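Nitrite reductase (Hyphomicrobium denitrificans, PDB 2DV6) probably reduces nitrite to nitric oxide at protein-bound copper ions, a step of denitrification, using electrons delivered by a reduced cytochrome c. Local coordinates at residues F403-A408 / G427-D432; D144-P149 / R337-Y342; H373-G378 / A398-F403; E324-N329 / L418-H423. One frame throughout, in Å; residues are numbered along the deposited sequence.

Interaction 1: F403-A408 / G427-D432. With K (potassium ion), chain J.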
# COMPACT_ATOMS: atom_id res chain seq x y z
N PHE A 403 -47.13 27.87 10.21
CA PHE A 403 -47.97 26.89 10.87
C PHE A 403 -48.39 27.38 12.25
O PHE A 403 -47.64 28.06 12.95
CB PHE A 403 -47.27 25.54 10.99
CG PHE A 403 -45.89 25.63 11.54
CD1 PHE A 403 -45.63 25.24 12.85
CD2 PHE A 403 -44.82 26.07 10.74
CE1 PHE A 403 -44.36 25.28 13.37
CE2 PHE A 403 -43.54 26.11 11.23
CZ PHE A 403 -43.30 25.71 12.55
N LYS A 404 -49.61 27.02 12.61
CA LYS A 404 -50.10 27.25 13.96
C LYS A 404 -49.59 26.14 14.86
O LYS A 404 -49.68 24.96 14.53
CB LYS A 404 -51.64 27.31 13.98
CG LYS A 404 -52.17 27.43 15.40
CD LYS A 404 -53.65 27.71 15.43
CE LYS A 404 -54.17 27.55 16.86
NZ LYS A 404 -55.36 28.42 17.07
N ILE A 405 -49.03 26.53 16.00
CA ILE A 405 -48.60 25.58 17.00
C ILE A 405 -49.74 25.22 17.97
O ILE A 405 -50.04 25.97 18.88
CB ILE A 405 -47.37 26.11 17.75
CG1 ILE A 405 -46.23 26.36 16.75
CG2 ILE A 405 -46.94 25.14 18.85
CD1 ILE A 405 -45.13 27.21 17.32
N ASP A 406 -50.37 24.07 17.77
CA ASP A 406 -51.58 23.72 18.54
C ASP A 406 -51.29 23.29 19.97
O ASP A 406 -52.15 23.41 20.83
CB ASP A 406 -52.36 22.59 17.85
CG ASP A 406 -52.47 22.78 16.37
OD1 ASP A 406 -53.51 23.25 15.87
OD2 ASP A 406 -51.47 22.47 15.69
N ARG A 407 -50.10 22.78 20.23
CA ARG A 407 -49.80 22.27 21.54
C ARG A 407 -48.32 22.31 21.84
O ARG A 407 -47.51 22.59 20.95
CB ARG A 407 -50.36 20.85 21.71
CG ARG A 407 -49.80 19.81 20.76
CD ARG A 407 -49.74 18.50 21.49
NE ARG A 407 -48.65 18.55 22.46
CZ ARG A 407 -48.46 17.73 23.49
NH1 ARG A 407 -49.32 16.75 23.75
NH2 ARG A 407 -47.41 17.92 24.28
N ALA A 408 -47.99 22.03 23.09
CA ALA A 408 -46.66 22.15 23.62
C ALA A 408 -45.72 21.05 23.11
O ALA A 408 -46.15 19.99 22.70
CB ALA A 408 -46.74 22.10 25.15
N GLY A 427 -32.19 21.37 14.70
CA GLY A 427 -32.50 22.53 15.53
C GLY A 427 -33.74 22.24 16.37
O GLY A 427 -34.53 21.32 16.03
N PHE A 428 -33.92 23.03 17.44
CA PHE A 428 -35.07 22.89 18.34
C PHE A 428 -35.96 24.11 18.28
O PHE A 428 -35.46 25.26 18.21
CB PHE A 428 -34.63 22.68 19.80
CG PHE A 428 -33.92 21.37 20.06
CD1 PHE A 428 -33.00 21.26 21.10
CD2 PHE A 428 -34.11 20.26 19.23
CE1 PHE A 428 -32.29 20.08 21.33
CE2 PHE A 428 -33.41 19.06 19.46
CZ PHE A 428 -32.50 18.97 20.51
N LEU A 429 -37.27 23.85 18.24
CA LEU A 429 -38.30 24.86 18.46
C LEU A 429 -39.03 24.48 19.76
O LEU A 429 -39.80 23.53 19.79
CB LEU A 429 -39.28 24.92 17.27
CG LEU A 429 -40.62 25.67 17.44
CD1 LEU A 429 -40.42 27.10 17.92
CD2 LEU A 429 -41.36 25.68 16.13
N ASN A 430 -38.74 25.22 20.83
CA ASN A 430 -39.21 24.89 22.20
C ASN A 430 -40.51 25.61 22.52
O ASN A 430 -40.55 26.85 22.51
CB ASN A 430 -38.15 25.28 23.24
CG ASN A 430 -36.90 24.44 23.13
OD1 ASN A 430 -37.00 23.26 22.92
ND2 ASN A 430 -35.72 25.04 23.28
N VAL A 431 -41.56 24.82 22.78
CA VAL A 431 -42.89 25.35 23.10
C VAL A 431 -43.31 24.73 24.44
O VAL A 431 -43.57 23.52 24.56
CB VAL A 431 -43.92 25.07 21.98
CG1 VAL A 431 -45.28 25.66 22.35
CG2 VAL A 431 -43.42 25.63 20.57
N ASP A 432 -43.38 25.60 25.45
CA ASP A 432 -43.62 25.16 26.82
C ASP A 432 -45.09 24.83 27.07
O ASP A 432 -45.99 25.45 26.48
CB ASP A 432 -43.14 26.24 27.82
CG ASP A 432 -42.99 25.69 29.24
OD1 ASP A 432 -43.09 24.44 29.42
OD2 ASP A 432 -42.73 26.50 30.18
K K J . -50.17 22.78 13.70
O HOH W 1 -52.27 23.55 13.12
O HOH W 2 -50.70 20.45 13.07
O HOH W 3 -49.85 23.01 11.34
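I405 and V431 meet tip to tip, and between them they form the centre of an apolar contact. I405 CG2 lies 3.9 Å from V431 CG1 and equally near V431 CG2, while I405 CD1 reaches V431 CG2 as well. F403 and L429 also point at each other: with CG anti to its backbone N (chi1 166°), L429 brings CD2 to the rim of the phenyl ring, near the ring plane and 4.1 Å from F403 CZ. An alanine in place of V431 would probably open a gap beside I405 and leave the isoleucine tip less firmly held.

Between the backbones there is contact but no hydrogen bond. A408 CA sits 3.5 Å from V431 O, and its methyl leans on the carbonyls of V431 and D432.

The polar groups of 403-408 have other partners. R407 curls back and grips A408 O side-on, NE lying in the carbonyl plane on a lone pair and NH2 coming from above that plane; its NH1 goes on to K435 O.

Potassium is bound at the same turn. K404 gives its backbone O, 2.4 Å from the ion, and D406 gives OD2 at 2.4 Å; three waters and E369 are also ligands. T227 and P229 of a second subunit pack on D406 and R407.

Strands 397-404 and 427-431 belong to different sheets of one cupredoxin domain, and this is the apolar seam between the sheets of its beta sandwich, ending at a potassium-binding turn.

Interaction 2: D144-P149 / R337-Y342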
# COMPACT_ATOMS: atom_id res chain seq x y z
N ASP A 144 -18.18 33.13 18.36
CA ASP A 144 -19.53 32.68 18.04
C ASP A 144 -19.96 33.34 16.74
O ASP A 144 -20.07 34.55 16.66
CB ASP A 144 -20.49 33.03 19.17
CG ASP A 144 -21.93 32.66 18.86
OD1 ASP A 144 -22.22 31.82 17.96
OD2 ASP A 144 -22.81 33.20 19.56
N ILE A 145 -20.14 32.53 15.70
CA ILE A 145 -20.52 33.06 14.38
C ILE A 145 -21.96 32.71 14.02
O ILE A 145 -22.37 32.82 12.88
CB ILE A 145 -19.50 32.60 13.25
CG1 ILE A 145 -19.28 31.08 13.23
CG2 ILE A 145 -18.15 33.36 13.42
CD1 ILE A 145 -20.59 30.27 13.10
N THR A 146 -22.76 32.30 15.01
CA THR A 146 -24.10 31.83 14.73
C THR A 146 -25.07 33.00 14.66
O THR A 146 -24.96 33.96 15.41
CB THR A 146 -24.62 30.85 15.81
OG1 THR A 146 -24.59 31.52 17.09
CG2 THR A 146 -23.74 29.56 15.86
N ARG A 147 -26.05 32.88 13.77
CA ARG A 147 -27.15 33.81 13.69
C ARG A 147 -28.26 33.24 14.57
O ARG A 147 -28.74 32.14 14.32
CB ARG A 147 -27.67 33.81 12.27
CG ARG A 147 -28.75 34.81 11.99
CD ARG A 147 -28.11 35.84 11.10
NE ARG A 147 -27.97 37.00 11.86
CZ ARG A 147 -27.12 37.99 11.60
NH1 ARG A 147 -26.24 37.93 10.63
NH2 ARG A 147 -27.16 39.03 12.41
N ASP A 148 -28.67 34.02 15.58
CA ASP A 148 -29.87 33.76 16.39
C ASP A 148 -31.07 33.72 15.43
O ASP A 148 -31.22 34.60 14.59
CB ASP A 148 -30.00 34.90 17.43
CG ASP A 148 -31.18 34.68 18.42
OD1 ASP A 148 -32.23 34.14 18.03
OD2 ASP A 148 -31.04 35.08 19.60
N PRO A 149 -31.90 32.67 15.46
CA PRO A 149 -33.00 32.62 14.49
C PRO A 149 -34.13 33.66 14.72
O PRO A 149 -34.99 33.83 13.84
CB PRO A 149 -33.55 31.20 14.65
CG PRO A 149 -33.23 30.86 16.14
CD PRO A 149 -31.85 31.47 16.32
N ARG A 337 -28.48 24.21 21.38
CA ARG A 337 -27.93 24.65 22.65
C ARG A 337 -27.67 26.17 22.66
O ARG A 337 -27.88 26.83 23.68
CB ARG A 337 -26.65 23.86 22.98
CG ARG A 337 -26.92 22.38 23.41
CD ARG A 337 -25.66 21.53 23.59
NE ARG A 337 -24.87 21.60 24.86
CZ ARG A 337 -25.28 22.11 26.03
NH1 ARG A 337 -24.48 22.09 27.08
NH2 ARG A 337 -26.51 22.63 26.16
N SER A 338 -27.22 26.72 21.54
CA SER A 338 -26.80 28.10 21.52
C SER A 338 -28.00 29.01 21.55
O SER A 338 -28.10 29.84 22.45
CB SER A 338 -25.87 28.39 20.36
OG SER A 338 -24.69 27.63 20.54
N HIS A 339 -28.90 28.87 20.58
CA HIS A 339 -30.16 29.61 20.60
C HIS A 339 -31.27 28.91 19.85
O HIS A 339 -31.52 29.20 18.66
CB HIS A 339 -29.97 31.03 20.04
CG HIS A 339 -28.92 31.10 19.00
ND1 HIS A 339 -27.76 31.85 19.16
CD2 HIS A 339 -28.82 30.50 17.79
CE1 HIS A 339 -27.00 31.68 18.10
NE2 HIS A 339 -27.62 30.87 17.25
N PRO A 340 -31.98 28.02 20.54
CA PRO A 340 -33.11 27.38 19.92
C PRO A 340 -34.16 28.42 19.56
O PRO A 340 -34.08 29.60 19.98
CB PRO A 340 -33.63 26.44 21.01
CG PRO A 340 -33.04 26.93 22.28
CD PRO A 340 -31.75 27.56 21.93
N LEU A 341 -35.10 28.02 18.73
CA LEU A 341 -36.32 28.77 18.53
C LEU A 341 -37.27 28.55 19.72
O LEU A 341 -37.32 27.47 20.30
CB LEU A 341 -37.00 28.38 17.22
CG LEU A 341 -36.37 28.57 15.83
CD1 LEU A 341 -35.07 27.76 15.64
CD2 LEU A 341 -37.43 28.20 14.75
N TYR A 342 -38.01 29.59 20.09
CA TYR A 342 -38.96 29.59 21.22
C TYR A 342 -40.27 30.17 20.73
O TYR A 342 -40.27 31.23 20.10
CB TYR A 342 -38.46 30.47 22.37
CG TYR A 342 -37.33 29.87 23.15
CD1 TYR A 342 -37.56 28.81 24.06
CD2 TYR A 342 -36.02 30.33 23.00
CE1 TYR A 342 -36.52 28.21 24.78
CE2 TYR A 342 -34.97 29.76 23.73
CZ TYR A 342 -35.23 28.71 24.62
OH TYR A 342 -34.18 28.16 25.33
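A backbone carbon lies over the imidazole of H339: D148 CA sits over its face, 3.7 Å from the ring centroid and only 8° off the normal, a CH-pi contact. S338 CB covers the opposite face, clamping the ring between its own sequence neighbour and the 144-149 segment. With CG anti to its backbone N (chi1 -176°), D148 carries its carboxylate along the ring, the two planes stacked 13° apart. D148 OD2 lies 4.6 Å from H339 ND1, close enough that it might favour a positive charge on the imidazole, whose NE2 is weakly hydrogen-bonded to S334 OG; D148 OD1 itself is taken by the backbone N of A150. T146 CB lies 3.3 Å from H339 NE2.

H339 is the first residue to leave helix 334-338, at the step from that helix into strand 341-343 of the last cupredoxin domain. Facing it is the linker that follows strand 125-131 of the N-terminal cupredoxin domain and leads on to strand 163-178 of the next, so the contact lays an interdomain connection across another domain of the same chain. D144 shapes this linker with an Asx turn, its OD1 accepting from T146 N at 3.0 Å.

Further along, P149 wedges in beside the histidine. Its CD is 3.3 Å from H339 O and 3.5 Å from H339 CD2, and its CG rests 3.6 Å from L341 CD1. R147 points away from 337-342, forming a salt bridge with D151 and giving NH1 to P193 O.

Interaction 3: H373-G378 / A398-F403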
# COMPACT_ATOMS: atom_id res chain seq x y z
N HIS A 373 -48.98 26.37 5.47
CA HIS A 373 -48.69 26.98 4.16
C HIS A 373 -47.23 26.86 3.80
O HIS A 373 -46.34 27.13 4.63
CB HIS A 373 -49.11 28.47 4.10
CG HIS A 373 -50.56 28.69 4.40
ND1 HIS A 373 -51.56 28.45 3.47
CD2 HIS A 373 -51.19 29.03 5.55
CE1 HIS A 373 -52.74 28.70 4.03
NE2 HIS A 373 -52.54 29.03 5.30
N VAL A 374 -46.99 26.47 2.55
CA VAL A 374 -45.64 26.40 2.00
C VAL A 374 -45.61 27.26 0.76
O VAL A 374 -46.41 27.07 -0.19
CB VAL A 374 -45.26 24.93 1.63
CG1 VAL A 374 -43.98 24.91 0.81
CG2 VAL A 374 -45.13 24.11 2.90
N TYR A 375 -44.69 28.23 0.76
CA TYR A 375 -44.52 29.13 -0.41
C TYR A 375 -43.62 28.48 -1.46
O TYR A 375 -42.40 28.65 -1.42
CB TYR A 375 -44.02 30.53 0.04
CG TYR A 375 -45.13 31.30 0.76
CD1 TYR A 375 -45.44 31.03 2.11
CD2 TYR A 375 -45.91 32.24 0.10
CE1 TYR A 375 -46.47 31.69 2.77
CE2 TYR A 375 -46.97 32.91 0.75
CZ TYR A 375 -47.24 32.65 2.10
OH TYR A 375 -48.27 33.30 2.78
N SER A 376 -44.22 27.68 -2.37
CA SER A 376 -43.41 26.86 -3.30
C SER A 376 -42.33 27.67 -4.01
O SER A 376 -42.64 28.69 -4.59
CB SER A 376 -44.24 26.20 -4.41
OG SER A 376 -45.62 26.18 -4.14
N LEU A 377 -41.09 27.18 -3.98
CA LEU A 377 -39.95 27.77 -4.72
C LEU A 377 -39.64 29.21 -4.33
O LEU A 377 -38.92 29.93 -5.04
CB LEU A 377 -40.10 27.62 -6.25
CG LEU A 377 -40.10 26.16 -6.76
CD1 LEU A 377 -40.13 26.09 -8.29
CD2 LEU A 377 -38.89 25.38 -6.19
N GLY A 378 -40.20 29.62 -3.19
CA GLY A 378 -40.00 30.96 -2.65
C GLY A 378 -40.96 31.97 -3.27
O GLY A 378 -40.82 33.16 -3.05
N ALA A 398 -34.96 29.51 -1.46
CA ALA A 398 -35.53 29.76 -0.13
C ALA A 398 -37.03 29.49 -0.18
O ALA A 398 -37.61 29.46 -1.28
CB ALA A 398 -35.25 31.16 0.31
N THR A 399 -37.64 29.24 0.97
CA THR A 399 -39.12 29.23 1.09
C THR A 399 -39.56 29.90 2.37
O THR A 399 -38.78 30.24 3.22
CB THR A 399 -39.56 27.77 0.98
OG1 THR A 399 -40.96 27.43 0.77
CG2 THR A 399 -38.87 26.84 1.98
N ILE A 400 -40.87 29.94 2.51
CA ILE A 400 -41.55 30.42 3.68
C ILE A 400 -42.50 29.31 4.09
O ILE A 400 -43.22 28.74 3.24
CB ILE A 400 -42.34 31.71 3.34
CG1 ILE A 400 -41.37 32.85 3.02
CG2 ILE A 400 -43.26 32.11 4.53
CD1 ILE A 400 -42.03 34.09 2.38
N VAL A 401 -42.44 28.92 5.36
CA VAL A 401 -43.44 27.99 5.90
C VAL A 401 -44.12 28.68 7.08
O VAL A 401 -43.45 29.39 7.85
CB VAL A 401 -42.84 26.60 6.26
CG1 VAL A 401 -42.22 25.92 4.98
CG2 VAL A 401 -41.81 26.71 7.37
N ASP A 402 -45.45 28.53 7.18
CA ASP A 402 -46.25 29.08 8.29
C ASP A 402 -46.99 27.89 8.89
O ASP A 402 -47.46 27.03 8.14
CB ASP A 402 -47.36 30.06 7.83
CG ASP A 402 -46.82 31.35 7.21
OD1 ASP A 402 -47.62 32.09 6.57
OD2 ASP A 402 -45.60 31.64 7.34
N PHE A 403 -47.13 27.87 10.21
CA PHE A 403 -47.97 26.89 10.87
C PHE A 403 -48.39 27.38 12.25
O PHE A 403 -47.64 28.06 12.95
CB PHE A 403 -47.27 25.54 10.99
CG PHE A 403 -45.89 25.63 11.54
CD1 PHE A 403 -45.63 25.24 12.85
CD2 PHE A 403 -44.82 26.07 10.74
CE1 PHE A 403 -44.36 25.28 13.37
CE2 PHE A 403 -43.54 26.11 11.23
CZ PHE A 403 -43.30 25.71 12.55
O HOH W 4 -49.52 32.11 4.63
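Y375 turns an edge of its ring toward strand 398-403, and I400 O and D402 OD1 both lie at that edge in the ring plane. The I400 side chain instead crosses the ring obliquely at CD1, out of its plane, with I400 CB 3.4 Å from Y375 CD1. The D402 carboxylate stands at 63° to the phenol, and water 4 joins the two: it lies 2.5 Å from Y375 OH and donates to D402 OD1 at 2.7 Å. P286 and P384 pack on the tyrosine from elsewhere in the chain.

The backbones pair antiparallel. H373 and D402 form a hydrogen-bonded pair, with D402 N to H373 O at 3.0 Å. V374 and V401 make the adjoining non-hydrogen-bonded pair, their methyls side by side on the face away from H373 and D402. Y375 N also donates to I400 O.

Beyond this, segment 373-378 leaves the strand pairing. T399 OG1, anti to its own backbone N (chi1 -167°), donates to Y375 O at 2.9 Å from above the carbonyl plane, while G378 N reaches the same oxygen from the opposite face. G378 has positive phi, and a beta carbon there would run into A398 O.

Two neighbouring strands of a cupredoxin sheet are thus zipped together, with an inverse gamma turn centred on Y375, and S376 and L377 packed against a third subunit.

Interaction 4: E324-N329 / L418-H423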
# COMPACT_ATOMS: atom_id res chain seq x y z
N GLU A 324 -18.64 17.23 5.32
CA GLU A 324 -18.43 16.65 6.63
C GLU A 324 -19.43 17.20 7.64
O GLU A 324 -19.83 16.48 8.56
CB GLU A 324 -17.00 16.92 7.12
CG GLU A 324 -15.96 16.17 6.30
CD GLU A 324 -16.04 14.64 6.50
OE1 GLU A 324 -16.63 14.16 7.49
OE2 GLU A 324 -15.51 13.90 5.66
N TYR A 325 -19.77 18.48 7.51
CA TYR A 325 -20.69 19.14 8.42
C TYR A 325 -21.87 19.67 7.63
O TYR A 325 -21.68 20.23 6.55
CB TYR A 325 -20.01 20.30 9.15
CG TYR A 325 -18.93 19.87 10.14
CD1 TYR A 325 -17.64 19.56 9.72
CD2 TYR A 325 -19.21 19.79 11.52
CE1 TYR A 325 -16.66 19.15 10.65
CE2 TYR A 325 -18.26 19.38 12.43
CZ TYR A 325 -17.00 19.07 12.01
OH TYR A 325 -16.07 18.68 12.95
N PHE A 326 -23.07 19.48 8.16
CA PHE A 326 -24.27 20.10 7.62
C PHE A 326 -24.83 20.92 8.78
O PHE A 326 -24.96 20.38 9.92
CB PHE A 326 -25.33 19.06 7.26
CG PHE A 326 -25.13 18.37 5.97
CD1 PHE A 326 -25.70 18.88 4.81
CD2 PHE A 326 -24.41 17.20 5.91
CE1 PHE A 326 -25.54 18.22 3.58
CE2 PHE A 326 -24.26 16.54 4.69
CZ PHE A 326 -24.83 17.07 3.53
N LEU A 327 -25.15 22.19 8.51
CA LEU A 327 -25.34 23.15 9.59
C LEU A 327 -26.56 24.05 9.43
O LEU A 327 -26.83 24.54 8.31
CB LEU A 327 -24.12 24.04 9.63
CG LEU A 327 -22.81 23.76 10.39
CD1 LEU A 327 -22.69 22.48 11.24
CD2 LEU A 327 -21.62 24.06 9.50
N PHE A 328 -27.29 24.28 10.54
CA PHE A 328 -28.30 25.33 10.59
C PHE A 328 -27.59 26.54 11.21
O PHE A 328 -26.98 26.41 12.25
CB PHE A 328 -29.53 24.96 11.45
CG PHE A 328 -30.48 23.97 10.80
CD1 PHE A 328 -30.82 24.09 9.45
CD2 PHE A 328 -31.08 22.93 11.56
CE1 PHE A 328 -31.72 23.17 8.84
CE2 PHE A 328 -31.96 22.04 10.96
CZ PHE A 328 -32.26 22.14 9.59
N ASN A 329 -27.66 27.70 10.57
CA ASN A 329 -27.16 28.94 11.20
C ASN A 329 -25.75 28.83 11.78
O ASN A 329 -25.51 29.21 12.95
CB ASN A 329 -28.18 29.48 12.23
CG ASN A 329 -29.46 29.95 11.56
OD1 ASN A 329 -29.73 29.54 10.44
ND2 ASN A 329 -30.24 30.82 12.23
N LEU A 418 -31.90 12.10 6.65
CA LEU A 418 -31.59 11.99 8.08
C LEU A 418 -30.16 11.56 8.49
O LEU A 418 -29.76 11.71 9.65
CB LEU A 418 -32.68 11.12 8.70
CG LEU A 418 -33.80 11.82 9.50
CD1 LEU A 418 -33.91 13.39 9.43
CD2 LEU A 418 -35.12 11.15 9.40
N SER A 419 -29.35 11.02 7.59
CA SER A 419 -27.93 10.88 7.94
C SER A 419 -27.31 12.23 8.35
O SER A 419 -26.26 12.30 9.01
CB SER A 419 -27.13 10.27 6.77
OG SER A 419 -27.39 8.87 6.68
N ARG A 420 -27.92 13.32 7.88
CA ARG A 420 -27.37 14.65 8.19
C ARG A 420 -27.53 15.06 9.67
O ARG A 420 -26.79 15.91 10.13
CB ARG A 420 -27.92 15.69 7.19
CG ARG A 420 -27.50 15.32 5.75
CD ARG A 420 -28.17 16.16 4.65
NE ARG A 420 -28.02 15.43 3.39
CZ ARG A 420 -28.55 15.78 2.22
NH1 ARG A 420 -29.26 16.90 2.07
NH2 ARG A 420 -28.36 14.98 1.19
N LEU A 421 -28.47 14.44 10.41
CA LEU A 421 -28.60 14.62 11.88
C LEU A 421 -27.24 14.40 12.55
O LEU A 421 -26.81 15.17 13.43
CB LEU A 421 -29.57 13.60 12.47
CG LEU A 421 -31.07 13.73 12.27
CD1 LEU A 421 -31.82 12.58 13.02
CD2 LEU A 421 -31.54 15.11 12.78
N GLU A 422 -26.51 13.42 12.04
CA GLU A 422 -25.24 13.04 12.66
C GLU A 422 -24.09 13.88 12.14
O GLU A 422 -23.00 13.81 12.68
CB GLU A 422 -25.02 11.50 12.55
CG GLU A 422 -26.41 10.72 12.77
CD GLU A 422 -26.28 9.24 13.26
OE1 GLU A 422 -25.12 8.78 13.57
OE2 GLU A 422 -27.37 8.57 13.32
N HIS A 423 -24.31 14.73 11.12
CA HIS A 423 -23.29 15.66 10.63
C HIS A 423 -23.55 17.08 11.13
O HIS A 423 -22.99 18.05 10.59
CB HIS A 423 -23.24 15.68 9.10
CG HIS A 423 -22.62 14.46 8.51
ND1 HIS A 423 -21.26 14.35 8.31
CD2 HIS A 423 -23.15 13.29 8.10
CE1 HIS A 423 -20.98 13.16 7.81
NE2 HIS A 423 -22.11 12.50 7.67
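F326 N donates to H423 O at 2.8 Å, the one backbone-to-backbone hydrogen bond between strand 325-328 and the 418-423 segment. Y325 CA adds a CA-H...O contact to the same oxygen. Residues 418-423 turn in a helix-like way, L421 N, E422 N and H423 N each bonding the carbonyl three residues back. At the start of strand 325-328, E324 and Y325 both face I299 in a classic beta bulge.

E324 O is taken by a side chain: H423 ND1 donates to it at 2.6 Å, the oxygen lying close to the imidazole plane. NE2 of the same ring bonds I319 O of a second subunit, and this grip by two carbonyls would probably favour a positively charged ring.

Strand 325-328 is an outer strand, within this chain, of one sheet of a cupredoxin sandwich. Segment 418-423 lies in the connection between strands 409-415 and 427-431 of the partner sheet, so the contact ties a connection of one sheet to the edge of the other, at a subunit interface.

F326 lays its ring against R420, whose chain, extended from CG to NE (chi2 171°, chi3 -162°), lies along it. R420 CD stands 3.5 Å above the ring centre in a CH-pi contact, and the guanidinium runs on in a plane only 3° from the phenyl, with NE 3.6 Å from F326 CZ. H423 CB touches the ring edge, 3.7 Å from F326 CD2. R420 NE then forms a salt bridge with E321 of the second subunit, and NH1 pairs with D415. An alanine at F326 would probably leave the R420 chain without its flat support and its guanidinium freer to swing away from these acids.

How the interactions relate
Interactions 1, 2 and 4 adjoin one another. Strands 427-431 and 341-343 are sheet neighbours, so interaction 2 touches interaction 1 through probable hydrogen bonds, N430 N to L341 O at 2.7 Å and F428 O to L341 N at 2.8 Å. The linker of interaction 2 also meets interaction 4, R147 O lying 2.9 Å from N329 ND2. Interaction 3 shares F403 with interaction 1: strand 397-404 runs from the pairing with 371-374 on to the potassium site. Copper is about 11 Å from the A398 side chain and about 13 Å from that of R420; H416, about 9 Å from R420 (side chains), is a copper ligand seen in a structure of this protein.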